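Side-chain contacts in lipoxygenase (Cyanothece sp., PDB 5EK8), which probably inserts molecular oxygen into polyunsaturated fatty acids at a non-heme iron centre, as a 9R-lipoxygenase: residues A[294-299]-A[305-310]; A[262-267]-A[272-277]; A[206-211]-A[225-230]. All blocks are in the same frame, centred on the assembly; numbering follows the deposited sequence.

Interaction 1: residues A[294-299]-A[305-310]; sequences EAYFVL and FPTMIT
The ring of Y296 meets M308 and T310 obliquely, and M308 O lies in the ring plane at its edge. On the other side of this beta hairpin, the ring of F297 has F305 O near its plane at the edge, while P306 comes up obliquely. The hairpin joins antiparallel strands 291-300 and 303-313. A classic beta bulge interrupts it where T307 and M308 both face Y296. M308 runs alongside Y296, with M308 CG 3.6 Å from Y296 CD2. M308 CG stands between backbone N and carbonyl carbon (chi1 68°), and the extended chain brings SD into an oblique Met-aromatic contact, 4.8 Å from the Y296 ring centroid. T310 CG2 lies 3.7 Å from Y296 CE2. F297, A295, P306 and I309 share the opposite face, where helices 247-256 and 337-377 pack on them. There F297 CD1 touches P306 CB at 4.0 Å. The E294 carboxylate is held from outside the hairpin, by salt bridges to K274 and R328 and a hydrogen bond to S276. V298 crosses T307 at about a right angle (V298 CB to T307 CG2 3.6 Å). At the bulge Y296 O takes the N-H of T307 at 2.8 Å, the donor 37° out of the carbonyl plane.

Interaction 2: residues A[262-267]-A[272-277]; sequences LLKRSK and QFKMSF
R265 lies along F273, and both side chains point the same way. R265 CG sits over one face of the phenyl ring, 4.1 Å from the ring centroid, in a CH-pi contact. The R265 chain is extended from CG to NE, with CG anti to the backbone N (chi1 -167°). This carries the guanidinium past the ring rim. F273 CZ then lies over one guanidinium face, 3.6 Å from R265 NE, with the two planes 32° apart. R265 NE itself is hydrogen-bonded to P270 O in the turn. F273 is buried, but R265 is partly exposed, so its guanidinium end marks the more open side.

The tighter part lies further in. L263 meets F273 at about a right angle, and L263 CB reaches the ring edge at F273 CD1 (3.9 Å). L263 CD2 packs on M275 CB at 3.7 Å. On the other face of the sheet K264 and K274 are both buried. Their NZ atoms are 4.8 Å apart, and a shared salt-bridge partner, D510, probably offsets the like charges. K264 NZ also hydrogen-bonds N508, and K274 NZ forms a salt bridge with E294. A weak hydrogen bond of 3.3 Å links K264 NZ to S276 OG, whose main hydrogen bond is with E294. K264 and K274 form a hydrogen-bonded pair, bonded in both directions (K264 N to K274 O 2.8 Å), and S266 N bonds Q272 O at 3.0 Å. This is a short antiparallel beta hairpin, strands 264-266 and 272-277, set between strands 513-515 and 291-300 in an antiparallel sheet.

Interaction 3: residues A[206-211]-A[225-230]; sequences AKHTIA and QADYPP
One carboxylate oxygen, D227 OD2, takes both a lysine and a histidine from the same helix. K207 and H208 are neighbours on helix 188-214. D227 belongs to segment 225-230, and the contact combines a salt bridge with a His-carboxylate hydrogen bond. K207 NZ reaches D227 OD2 at 3.0 Å from the syn side, 24° out of the carboxylate plane. The K207 chain is extended, with CG anti to the backbone N (chi1 -174°), and crosses the aspartate at about a right angle. H208 NE2 donates to the anti lone pair of D227 OD2 at 3.1 Å, with an N-H...O angle of 161°. The imidazole and carboxylate planes are nearly coplanar. The other ring nitrogen, H208 ND1, hydrogen-bonds T612 of helix 608-623, so bonds at both nitrogens fix the rotation of the ring. The hydroxyl of Y228 hydrogen-bonds the same T612. H208 and Y228 link helix 188-214 and segment 225-230 to helix 608-623. K207 lies at the solvent side, whereas H208 and Y228 are buried. Their side chains slide past each other in opposite directions, the rings steeply inclined in an oblique pair, and the closest atoms are H208 CE1 and Y228 CE2, 3.5 Å apart.

Overall arrangement
Along the chain interaction 3 comes first, then interaction 2, then interaction 1. Interactions 1 and 2 are consecutive hairpins of one antiparallel sheet. Strands 272-277 and 291-300 are neighbours in it, and the two centres are about 9 Å apart. The hairpins also meet through side chains, with the carboxylate of E294 bridging the two. Interaction 3 belongs to a helical region elsewhere, with its centre about 36 Å from that of interaction 1 and about 39 Å from that of interaction 2. The nearest atoms are about 21 Å away in each case. All three lie away from the iron and sodium sites and join parts of the fold: two hairpins of one sheet, and a helical region.

Interaction 1: residues A[294-299]-A[305-310]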
ATOM      1  N   GLU A 294     -22.036 -17.548   3.285  1.00 45.66           N
ATOM      2  CA  GLU A 294     -22.887 -16.387   3.097  1.00 44.57           C
ATOM      3  C   GLU A 294     -23.603 -16.068   4.399  1.00 46.19           C
ATOM      4  O   GLU A 294     -24.283 -16.921   4.968  1.00 50.45           O
ATOM      5  CB  GLU A 294     -23.883 -16.631   1.962  1.00 44.64           C
ATOM      6  CG  GLU A 294     -23.207 -16.995   0.646  1.00 47.14           C
ATOM      7  CD  GLU A 294     -24.153 -16.973  -0.539  1.00 48.21           C
ATOM      8  OE1 GLU A 294     -24.752 -18.032  -0.843  1.00 45.06           O
ATOM      9  OE2 GLU A 294     -24.289 -15.899  -1.168  1.00 48.37           O
ATOM     10  N   ALA A 295     -23.432 -14.844   4.883  1.00 44.60           N
ATOM     11  CA  ALA A 295     -24.058 -14.447   6.140  1.00 45.20           C
ATOM     12  C   ALA A 295     -25.224 -13.521   5.871  1.00 50.77           C
ATOM     13  O   ALA A 295     -25.097 -12.558   5.136  1.00 56.13           O
ATOM     14  CB  ALA A 295     -23.051 -13.780   7.064  1.00 39.44           C
ATOM     15  N   TYR A 296     -26.360 -13.823   6.476  1.00 49.30           N
ATOM     16  CA  TYR A 296     -27.566 -13.040   6.296  1.00 47.39           C
ATOM     17  C   TYR A 296     -27.861 -12.271   7.572  1.00 50.69           C
ATOM     18  O   TYR A 296     -27.688 -12.790   8.678  1.00 44.71           O
ATOM     19  CB  TYR A 296     -28.742 -13.941   5.922  1.00 45.71           C
ATOM     20  CG  TYR A 296     -28.549 -14.691   4.625  1.00 49.93           C
ATOM     21  CD1 TYR A 296     -29.201 -14.287   3.466  1.00 51.40           C
ATOM     22  CD2 TYR A 296     -27.713 -15.799   4.556  1.00 50.54           C
ATOM     23  CE1 TYR A 296     -29.030 -14.968   2.275  1.00 51.58           C
ATOM     24  CE2 TYR A 296     -27.529 -16.484   3.372  1.00 51.78           C
ATOM     25  CZ  TYR A 296     -28.193 -16.069   2.230  1.00 54.08           C
ATOM     26  OH  TYR A 296     -28.012 -16.755   1.045  1.00 51.24           O
ATOM     27  N   PHE A 297     -28.299 -11.028   7.413  1.00 54.57           N
ATOM     28  CA  PHE A 297     -28.605 -10.166   8.547  1.00 50.28           C
ATOM     29  C   PHE A 297     -29.955  -9.503   8.332  1.00 52.20           C
ATOM     30  O   PHE A 297     -30.416  -9.386   7.206  1.00 54.63           O
ATOM     31  CB  PHE A 297     -27.522  -9.102   8.737  1.00 42.97           C
ATOM     32  CG  PHE A 297     -26.122  -9.650   8.730  1.00 41.93           C
ATOM     33  CD1 PHE A 297     -25.490  -9.989   9.916  1.00 43.04           C
ATOM     34  CD2 PHE A 297     -25.438  -9.829   7.536  1.00 44.16           C
ATOM     35  CE1 PHE A 297     -24.201 -10.492   9.913  1.00 43.08           C
ATOM     36  CE2 PHE A 297     -24.149 -10.334   7.527  1.00 46.44           C
ATOM     37  CZ  PHE A 297     -23.530 -10.663   8.719  1.00 45.56           C
ATOM     38  N   VAL A 298     -30.597  -9.086   9.414  1.00 55.12           N
ATOM     39  CA  VAL A 298     -31.824  -8.317   9.297  1.00 56.78           C
ATOM     40  C   VAL A 298     -31.635  -6.992  10.034  1.00 58.88           C
ATOM     41  O   VAL A 298     -30.876  -6.911  11.000  1.00 57.54           O
ATOM     42  CB  VAL A 298     -33.046  -9.086   9.855  1.00 57.93           C
ATOM     43  CG1 VAL A 298     -32.947  -9.236  11.389  1.00 51.04           C
ATOM     44  CG2 VAL A 298     -34.348  -8.404   9.442  1.00 37.68           C
ATOM     45  N   LEU A 299     -32.303  -5.949   9.555  1.00 58.62           N
ATOM     46  CA  LEU A 299     -32.226  -4.641  10.187  1.00 56.62           C
ATOM     47  C   LEU A 299     -33.514  -4.356  10.947  1.00 62.11           C
ATOM     48  O   LEU A 299     -34.585  -4.229  10.352  1.00 65.08           O
ATOM     49  CB  LEU A 299     -31.969  -3.554   9.145  1.00 53.42           C
ATOM     50  CG  LEU A 299     -31.836  -2.123   9.668  1.00 52.19           C
ATOM     51  CD1 LEU A 299     -30.531  -1.942  10.428  1.00 53.31           C
ATOM     52  CD2 LEU A 299     -31.944  -1.128   8.524  1.00 46.66           C
ATOM     53  N   PHE A 305     -29.028  -7.709  13.189  1.00 47.54           N
ATOM     54  CA  PHE A 305     -28.935  -9.018  13.821  1.00 48.77           C
ATOM     55  C   PHE A 305     -28.686 -10.085  12.762  1.00 53.14           C
ATOM     56  O   PHE A 305     -29.265 -10.024  11.680  1.00 59.08           O
ATOM     57  CB  PHE A 305     -30.217  -9.342  14.597  1.00 49.59           C
ATOM     58  CG  PHE A 305     -30.669  -8.241  15.516  1.00 51.23           C
ATOM     59  CD1 PHE A 305     -30.268  -8.221  16.844  1.00 46.52           C
ATOM     60  CD2 PHE A 305     -31.495  -7.228  15.055  1.00 51.47           C
ATOM     61  CE1 PHE A 305     -30.679  -7.211  17.690  1.00 42.71           C
ATOM     62  CE2 PHE A 305     -31.907  -6.217  15.894  1.00 51.70           C
ATOM     63  CZ  PHE A 305     -31.500  -6.208  17.216  1.00 45.91           C
ATOM     64  N   PRO A 306     -27.838 -11.077  13.072  1.00 52.40           N
ATOM     65  CA  PRO A 306     -27.599 -12.164  12.116  1.00 51.17           C
ATOM     66  C   PRO A 306     -28.756 -13.159  12.094  1.00 52.88           C
ATOM     67  O   PRO A 306     -29.166 -13.639  13.148  1.00 56.05           O
ATOM     68  CB  PRO A 306     -26.319 -12.813  12.640  1.00 51.89           C
ATOM     69  CG  PRO A 306     -26.360 -12.567  14.119  1.00 52.87           C
ATOM     70  CD  PRO A 306     -27.079 -11.254  14.323  1.00 53.30           C
ATOM     71  N   THR A 307     -29.282 -13.456  10.911  1.00 53.71           N
ATOM     72  CA  THR A 307     -30.417 -14.367  10.800  1.00 54.11           C
ATOM     73  C   THR A 307     -29.978 -15.796  10.484  1.00 49.34           C
ATOM     74  O   THR A 307     -30.505 -16.748  11.059  1.00 47.49           O
ATOM     75  CB  THR A 307     -31.399 -13.895   9.730  1.00 62.08           C
ATOM     76  OG1 THR A 307     -30.739 -13.862   8.460  1.00 67.85           O
ATOM     77  CG2 THR A 307     -31.898 -12.506  10.067  1.00 65.66           C
ATOM     78  N   MET A 308     -29.026 -15.944   9.566  1.00 46.72           N
ATOM     79  CA  MET A 308     -28.424 -17.250   9.305  1.00 49.84           C
ATOM     80  C   MET A 308     -27.062 -17.130   8.635  1.00 46.67           C
ATOM     81  O   MET A 308     -26.651 -16.055   8.226  1.00 47.91           O
ATOM     82  CB  MET A 308     -29.343 -18.121   8.441  1.00 54.00           C
ATOM     83  CG  MET A 308     -29.518 -17.645   7.008  1.00 56.07           C
ATOM     84  SD  MET A 308     -30.460 -18.834   6.020  1.00 58.03           S
ATOM     85  CE  MET A 308     -32.011 -18.899   6.917  1.00 36.98           C
ATOM     86  N   ILE A 309     -26.361 -18.253   8.558  1.00 42.58           N
ATOM     87  CA  ILE A 309     -25.098 -18.352   7.851  1.00 41.46           C
ATOM     88  C   ILE A 309     -25.139 -19.670   7.114  1.00 46.58           C
ATOM     89  O   ILE A 309     -25.375 -20.720   7.715  1.00 50.62           O
ATOM     90  CB  ILE A 309     -23.861 -18.316   8.792  1.00 38.96           C
ATOM     91  CG1 ILE A 309     -23.772 -16.989   9.550  1.00 38.62           C
ATOM     92  CG2 ILE A 309     -22.571 -18.557   8.011  1.00 32.51           C
ATOM     93  CD1 ILE A 309     -22.622 -16.934  10.517  1.00 40.67           C
ATOM     94  N   THR A 310     -24.944 -19.612   5.805  1.00 45.15           N
ATOM     95  CA  THR A 310     -24.893 -20.821   5.012  1.00 43.06           C
ATOM     96  C   THR A 310     -23.447 -21.120   4.656  1.00 42.26           C
ATOM     97  O   THR A 310     -22.649 -20.208   4.388  1.00 37.87           O
ATOM     98  CB  THR A 310     -25.740 -20.706   3.738  1.00 42.58           C
ATOM     99  OG1 THR A 310     -25.059 -19.884   2.779  1.00 45.27           O
ATOM    100  CG2 THR A 310     -27.093 -20.105   4.067  1.00 37.13           C
TER

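Interaction 2: residues A[262-267]-A[272-277]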
ATOM      1  N   LEU A 262     -19.004  -4.393   2.726  1.00 51.17           N
ATOM      2  CA  LEU A 262     -19.995  -3.630   1.981  1.00 52.77           C
ATOM      3  C   LEU A 262     -21.149  -4.571   1.671  1.00 50.95           C
ATOM      4  O   LEU A 262     -21.098  -5.336   0.712  1.00 51.60           O
ATOM      5  CB  LEU A 262     -19.396  -3.040   0.701  1.00 52.75           C
ATOM      6  CG  LEU A 262     -20.092  -1.839   0.053  1.00 56.22           C
ATOM      7  CD1 LEU A 262     -19.139  -1.131  -0.895  1.00 57.95           C
ATOM      8  CD2 LEU A 262     -21.334  -2.260  -0.698  1.00 59.47           C
ATOM      9  N   LEU A 263     -22.184  -4.515   2.501  1.00 46.34           N
ATOM     10  CA  LEU A 263     -23.263  -5.498   2.454  1.00 44.55           C
ATOM     11  C   LEU A 263     -24.155  -5.410   1.216  1.00 50.55           C
ATOM     12  O   LEU A 263     -24.227  -4.382   0.541  1.00 50.44           O
ATOM     13  CB  LEU A 263     -24.134  -5.368   3.706  1.00 39.32           C
ATOM     14  CG  LEU A 263     -23.490  -5.725   5.045  1.00 38.60           C
ATOM     15  CD1 LEU A 263     -24.560  -5.796   6.110  1.00 40.48           C
ATOM     16  CD2 LEU A 263     -22.726  -7.038   4.965  1.00 36.16           C
ATOM     17  N   LYS A 264     -24.836  -6.513   0.929  1.00 51.67           N
ATOM     18  CA  LYS A 264     -25.846  -6.535  -0.116  1.00 51.23           C
ATOM     19  C   LYS A 264     -27.229  -6.459   0.522  1.00 56.43           C
ATOM     20  O   LYS A 264     -27.534  -7.186   1.464  1.00 61.40           O
ATOM     21  CB  LYS A 264     -25.708  -7.788  -0.983  1.00 49.67           C
ATOM     22  CG  LYS A 264     -24.350  -7.907  -1.664  1.00 48.82           C
ATOM     23  CD  LYS A 264     -24.350  -8.927  -2.797  1.00 48.55           C
ATOM     24  CE  LYS A 264     -24.264 -10.354  -2.285  1.00 50.35           C
ATOM     25  NZ  LYS A 264     -24.058 -11.327  -3.399  1.00 49.93           N
ATOM     26  N   ARG A 265     -28.044  -5.545   0.013  1.00 54.83           N
ATOM     27  CA  ARG A 265     -29.406  -5.333   0.467  1.00 51.05           C
ATOM     28  C   ARG A 265     -30.371  -6.043  -0.476  1.00 54.50           C
ATOM     29  O   ARG A 265     -30.115  -6.142  -1.677  1.00 60.62           O
ATOM     30  CB  ARG A 265     -29.704  -3.833   0.528  1.00 49.15           C
ATOM     31  CG  ARG A 265     -30.966  -3.446   1.270  1.00 53.68           C
ATOM     32  CD  ARG A 265     -30.994  -1.937   1.486  1.00 59.54           C
ATOM     33  NE  ARG A 265     -31.993  -1.541   2.474  1.00 69.99           N
ATOM     34  CZ  ARG A 265     -32.062  -0.333   3.025  1.00 76.14           C
ATOM     35  NH1 ARG A 265     -31.181   0.600   2.688  1.00 75.64           N
ATOM     36  NH2 ARG A 265     -33.008  -0.059   3.919  1.00 77.74           N
ATOM     37  N   SER A 266     -31.474  -6.543   0.066  1.00 51.06           N
ATOM     38  CA  SER A 266     -32.473  -7.212  -0.757  1.00 51.69           C
ATOM     39  C   SER A 266     -33.339  -6.186  -1.478  1.00 55.63           C
ATOM     40  O   SER A 266     -33.601  -5.103  -0.955  1.00 56.97           O
ATOM     41  CB  SER A 266     -33.338  -8.143   0.089  1.00 53.10           C
ATOM     42  OG  SER A 266     -34.436  -8.641  -0.657  1.00 56.13           O
ATOM     43  N   LYS A 267     -33.774  -6.529  -2.685  1.00 56.88           N
ATOM     44  CA  LYS A 267     -34.568  -5.610  -3.489  1.00 58.32           C
ATOM     45  C   LYS A 267     -36.030  -5.646  -3.064  1.00 63.32           C
ATOM     46  O   LYS A 267     -36.720  -4.628  -3.098  1.00 67.87           O
ATOM     47  CB  LYS A 267     -34.434  -5.944  -4.975  1.00 58.03           C
ATOM     48  CG  LYS A 267     -33.024  -5.778  -5.515  1.00 59.05           C
ATOM     49  CD  LYS A 267     -32.891  -6.349  -6.918  1.00 64.04           C
ATOM     50  CE  LYS A 267     -31.435  -6.333  -7.372  1.00 68.40           C
ATOM     51  NZ  LYS A 267     -31.256  -6.864  -8.752  1.00 70.94           N
ATOM     52  N   GLN A 272     -33.537  -6.748   4.760  1.00 55.79           N
ATOM     53  CA  GLN A 272     -32.709  -7.945   4.667  1.00 49.72           C
ATOM     54  C   GLN A 272     -31.366  -7.622   4.029  1.00 45.38           C
ATOM     55  O   GLN A 272     -31.295  -6.882   3.051  1.00 44.38           O
ATOM     56  CB  GLN A 272     -33.422  -9.040   3.874  1.00 53.30           C
ATOM     57  CG  GLN A 272     -34.494  -9.762   4.665  1.00 57.04           C
ATOM     58  CD  GLN A 272     -33.914 -10.615   5.774  1.00 60.99           C
ATOM     59  OE1 GLN A 272     -32.813 -11.155   5.648  1.00 63.30           O
ATOM     60  NE2 GLN A 272     -34.650 -10.733   6.875  1.00 61.56           N
ATOM     61  N   PHE A 273     -30.304  -8.175   4.605  1.00 45.82           N
ATOM     62  CA  PHE A 273     -28.942  -7.927   4.156  1.00 44.97           C
ATOM     63  C   PHE A 273     -28.186  -9.240   4.084  1.00 48.08           C
ATOM     64  O   PHE A 273     -28.622 -10.243   4.647  1.00 53.40           O
ATOM     65  CB  PHE A 273     -28.214  -6.957   5.094  1.00 42.74           C
ATOM     66  CG  PHE A 273     -28.673  -5.531   4.982  1.00 44.83           C
ATOM     67  CD1 PHE A 273     -27.938  -4.610   4.257  1.00 44.39           C
ATOM     68  CD2 PHE A 273     -29.832  -5.108   5.612  1.00 48.99           C
ATOM     69  CE1 PHE A 273     -28.351  -3.296   4.159  1.00 45.89           C
ATOM     70  CE2 PHE A 273     -30.253  -3.793   5.513  1.00 48.00           C
ATOM     71  CZ  PHE A 273     -29.511  -2.886   4.786  1.00 46.20           C
ATOM     72  N   LYS A 274     -27.055  -9.231   3.391  1.00 44.27           N
ATOM     73  CA  LYS A 274     -26.204 -10.408   3.317  1.00 41.36           C
ATOM     74  C   LYS A 274     -24.807 -10.067   2.828  1.00 37.06           C
ATOM     75  O   LYS A 274     -24.578  -9.004   2.248  1.00 34.38           O
ATOM     76  CB  LYS A 274     -26.815 -11.470   2.404  1.00 47.13           C
ATOM     77  CG  LYS A 274     -26.768 -11.118   0.931  1.00 50.27           C
ATOM     78  CD  LYS A 274     -27.211 -12.285   0.066  1.00 50.68           C
ATOM     79  CE  LYS A 274     -26.273 -13.465   0.195  1.00 52.82           C
ATOM     80  NZ  LYS A 274     -26.585 -14.511  -0.825  1.00 58.37           N
ATOM     81  N   MET A 275     -23.873 -10.977   3.089  1.00 35.40           N
ATOM     82  CA  MET A 275     -22.519 -10.871   2.568  1.00 39.37           C
ATOM     83  C   MET A 275     -22.051 -12.238   2.071  1.00 44.64           C
ATOM     84  O   MET A 275     -22.216 -13.256   2.751  1.00 48.88           O
ATOM     85  CB  MET A 275     -21.565 -10.320   3.628  1.00 35.11           C
ATOM     86  CG  MET A 275     -20.147 -10.045   3.122  1.00 36.72           C
ATOM     87  SD  MET A 275     -19.927  -8.470   2.262  1.00 50.21           S
ATOM     88  CE  MET A 275     -20.432  -8.875   0.589  1.00 86.11           C
ATOM     89  N   SER A 276     -21.483 -12.253   0.871  1.00 47.86           N
ATOM     90  CA  SER A 276     -21.141 -13.496   0.204  1.00 48.64           C
ATOM     91  C   SER A 276     -19.647 -13.623  -0.018  1.00 48.35           C
ATOM     92  O   SER A 276     -18.999 -12.708  -0.530  1.00 51.19           O
ATOM     93  CB  SER A 276     -21.863 -13.598  -1.144  1.00 47.43           C
ATOM     94  OG  SER A 276     -23.263 -13.437  -1.004  1.00 51.08           O
ATOM     95  N   PHE A 277     -19.110 -14.773   0.360  1.00 44.34           N
ATOM     96  CA  PHE A 277     -17.761 -15.134  -0.028  1.00 47.30           C
ATOM     97  C   PHE A 277     -17.794 -16.479  -0.743  1.00 49.32           C
ATOM     98  O   PHE A 277     -18.021 -17.520  -0.123  1.00 53.17           O
ATOM     99  CB  PHE A 277     -16.836 -15.172   1.186  1.00 47.49           C
ATOM    100  CG  PHE A 277     -16.648 -13.830   1.838  1.00 45.68           C
ATOM    101  CD1 PHE A 277     -16.062 -12.784   1.141  1.00 42.10           C
ATOM    102  CD2 PHE A 277     -17.054 -13.615   3.148  1.00 41.97           C
ATOM    103  CE1 PHE A 277     -15.891 -11.550   1.730  1.00 42.16           C
ATOM    104  CE2 PHE A 277     -16.885 -12.383   3.746  1.00 38.82           C
ATOM    105  CZ  PHE A 277     -16.300 -11.348   3.038  1.00 40.93           C
TER

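Interaction 3: residues A[206-211]-A[225-230]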
ATOM      1  N   ALA A 206      10.815 -17.589  16.501  1.00 56.15           N
ATOM      2  CA  ALA A 206      11.963 -18.468  16.343  1.00 57.69           C
ATOM      3  C   ALA A 206      11.881 -19.630  17.321  1.00 59.57           C
ATOM      4  O   ALA A 206      12.055 -20.788  16.934  1.00 58.62           O
ATOM      5  CB  ALA A 206      13.254 -17.694  16.540  1.00 57.22           C
ATOM      6  N   LYS A 207      11.613 -19.312  18.586  1.00 61.46           N
ATOM      7  CA  LYS A 207      11.420 -20.329  19.615  1.00 59.58           C
ATOM      8  C   LYS A 207      10.384 -21.359  19.174  1.00 59.62           C
ATOM      9  O   LYS A 207      10.620 -22.568  19.242  1.00 58.42           O
ATOM     10  CB  LYS A 207      10.983 -19.688  20.931  1.00 64.27           C
ATOM     11  CG  LYS A 207      10.895 -20.667  22.092  1.00 73.70           C
ATOM     12  CD  LYS A 207       9.921 -20.191  23.162  1.00 78.47           C
ATOM     13  CE  LYS A 207       9.689 -21.265  24.218  1.00 81.34           C
ATOM     14  NZ  LYS A 207       8.454 -21.021  25.018  1.00 80.15           N
ATOM     15  N   HIS A 208       9.242 -20.869  18.706  1.00 56.91           N
ATOM     16  CA  HIS A 208       8.156 -21.748  18.297  1.00 56.17           C
ATOM     17  C   HIS A 208       8.547 -22.615  17.111  1.00 59.19           C
ATOM     18  O   HIS A 208       8.277 -23.817  17.094  1.00 60.01           O
ATOM     19  CB  HIS A 208       6.917 -20.928  17.958  1.00 52.93           C
ATOM     20  CG  HIS A 208       6.358 -20.181  19.125  1.00 53.91           C
ATOM     21  ND1 HIS A 208       5.526 -19.094  18.982  1.00 55.24           N
ATOM     22  CD2 HIS A 208       6.510 -20.368  20.458  1.00 57.13           C
ATOM     23  CE1 HIS A 208       5.189 -18.641  20.178  1.00 60.15           C
ATOM     24  NE2 HIS A 208       5.775 -19.395  21.090  1.00 59.05           N
ATOM     25  N   THR A 209       9.190 -21.997  16.127  1.00 57.58           N
ATOM     26  CA  THR A 209       9.594 -22.694  14.915  1.00 55.04           C
ATOM     27  C   THR A 209      10.565 -23.820  15.230  1.00 59.48           C
ATOM     28  O   THR A 209      10.406 -24.943  14.746  1.00 62.72           O
ATOM     29  CB  THR A 209      10.245 -21.739  13.902  1.00 53.99           C
ATOM     30  OG1 THR A 209       9.305 -20.728  13.519  1.00 55.31           O
ATOM     31  CG2 THR A 209      10.674 -22.502  12.667  1.00 55.80           C
ATOM     32  N   ILE A 210      11.569 -23.516  16.051  1.00 57.48           N
ATOM     33  CA  ILE A 210      12.556 -24.514  16.446  1.00 54.43           C
ATOM     34  C   ILE A 210      11.882 -25.617  17.253  1.00 55.97           C
ATOM     35  O   ILE A 210      12.222 -26.790  17.116  1.00 60.53           O
ATOM     36  CB  ILE A 210      13.712 -23.888  17.264  1.00 57.46           C
ATOM     37  CG1 ILE A 210      14.408 -22.799  16.446  1.00 55.23           C
ATOM     38  CG2 ILE A 210      14.730 -24.947  17.676  1.00 46.14           C
ATOM     39  CD1 ILE A 210      15.677 -22.286  17.076  1.00 51.72           C
ATOM     40  N   ALA A 211      10.908 -25.237  18.076  1.00 57.35           N
ATOM     41  CA  ALA A 211      10.183 -26.202  18.895  1.00 59.55           C
ATOM     42  C   ALA A 211       9.361 -27.159  18.036  1.00 66.51           C
ATOM     43  O   ALA A 211       9.199 -28.331  18.377  1.00 68.02           O
ATOM     44  CB  ALA A 211       9.284 -25.484  19.891  1.00 53.67           C
ATOM     45  N   GLN A 225      -0.016 -18.697  21.899  1.00 43.46           N
ATOM     46  CA  GLN A 225      -0.812 -17.519  22.209  1.00 42.74           C
ATOM     47  C   GLN A 225      -0.258 -16.788  23.432  1.00 46.65           C
ATOM     48  O   GLN A 225      -0.096 -15.569  23.413  1.00 46.14           O
ATOM     49  CB  GLN A 225      -2.266 -17.898  22.440  1.00 39.83           C
ATOM     50  CG  GLN A 225      -3.207 -16.712  22.386  1.00 44.47           C
ATOM     51  CD  GLN A 225      -3.409 -16.196  20.970  1.00 50.35           C
ATOM     52  OE1 GLN A 225      -4.184 -16.762  20.189  1.00 53.74           O
ATOM     53  NE2 GLN A 225      -2.710 -15.120  20.631  1.00 48.11           N
ATOM     54  N   ALA A 226       0.038 -17.547  24.485  1.00 47.82           N
ATOM     55  CA  ALA A 226       0.596 -16.988  25.714  1.00 48.84           C
ATOM     56  C   ALA A 226       1.909 -16.254  25.473  1.00 50.15           C
ATOM     57  O   ALA A 226       2.133 -15.176  26.029  1.00 51.11           O
ATOM     58  CB  ALA A 226       0.800 -18.086  26.745  1.00 44.31           C
ATOM     59  N   ASP A 227       2.771 -16.836  24.642  1.00 47.06           N
ATOM     60  CA  ASP A 227       4.109 -16.289  24.431  1.00 47.88           C
ATOM     61  C   ASP A 227       4.106 -14.964  23.659  1.00 51.74           C
ATOM     62  O   ASP A 227       5.087 -14.215  23.705  1.00 52.96           O
ATOM     63  CB  ASP A 227       4.994 -17.313  23.718  1.00 47.50           C
ATOM     64  CG  ASP A 227       5.487 -18.406  24.655  1.00 54.68           C
ATOM     65  OD1 ASP A 227       5.216 -18.314  25.871  1.00 58.41           O
ATOM     66  OD2 ASP A 227       6.151 -19.353  24.184  1.00 57.28           O
ATOM     67  N   TYR A 228       3.014 -14.676  22.956  1.00 51.20           N
ATOM     68  CA  TYR A 228       2.827 -13.359  22.348  1.00 50.15           C
ATOM     69  C   TYR A 228       1.927 -12.512  23.239  1.00 46.83           C
ATOM     70  O   TYR A 228       1.143 -13.052  24.013  1.00 50.73           O
ATOM     71  CB  TYR A 228       2.218 -13.465  20.947  1.00 52.98           C
ATOM     72  CG  TYR A 228       3.122 -14.053  19.886  1.00 55.87           C
ATOM     73  CD1 TYR A 228       4.125 -13.296  19.298  1.00 56.31           C
ATOM     74  CD2 TYR A 228       2.947 -15.359  19.449  1.00 60.70           C
ATOM     75  CE1 TYR A 228       4.942 -13.833  18.318  1.00 59.71           C
ATOM     76  CE2 TYR A 228       3.759 -15.905  18.470  1.00 61.40           C
ATOM     77  CZ  TYR A 228       4.754 -15.139  17.909  1.00 60.77           C
ATOM     78  OH  TYR A 228       5.560 -15.684  16.936  1.00 59.41           O
ATOM     79  N   PRO A 229       2.052 -11.180  23.149  1.00 43.85           N
ATOM     80  CA  PRO A 229       1.128 -10.303  23.878  1.00 43.48           C
ATOM     81  C   PRO A 229      -0.321 -10.522  23.459  1.00 48.37           C
ATOM     82  O   PRO A 229      -0.562 -11.008  22.360  1.00 52.66           O
ATOM     83  CB  PRO A 229       1.605  -8.888  23.510  1.00 38.61           C
ATOM     84  CG  PRO A 229       2.576  -9.059  22.394  1.00 41.75           C
ATOM     85  CD  PRO A 229       3.155 -10.424  22.536  1.00 43.09           C
ATOM     86  N   PRO A 230      -1.281 -10.180  24.329  1.00 52.27           N
ATOM     87  CA  PRO A 230      -2.695 -10.358  23.985  1.00 53.12           C
ATOM     88  C   PRO A 230      -3.164  -9.352  22.940  1.00 50.99           C
ATOM     89  O   PRO A 230      -2.494  -8.345  22.720  1.00 50.86           O
ATOM     90  CB  PRO A 230      -3.407 -10.129  25.320  1.00 56.47           C
ATOM     91  CG  PRO A 230      -2.503  -9.208  26.062  1.00 56.24           C
ATOM     92  CD  PRO A 230      -1.108  -9.628  25.685  1.00 53.15           C
TER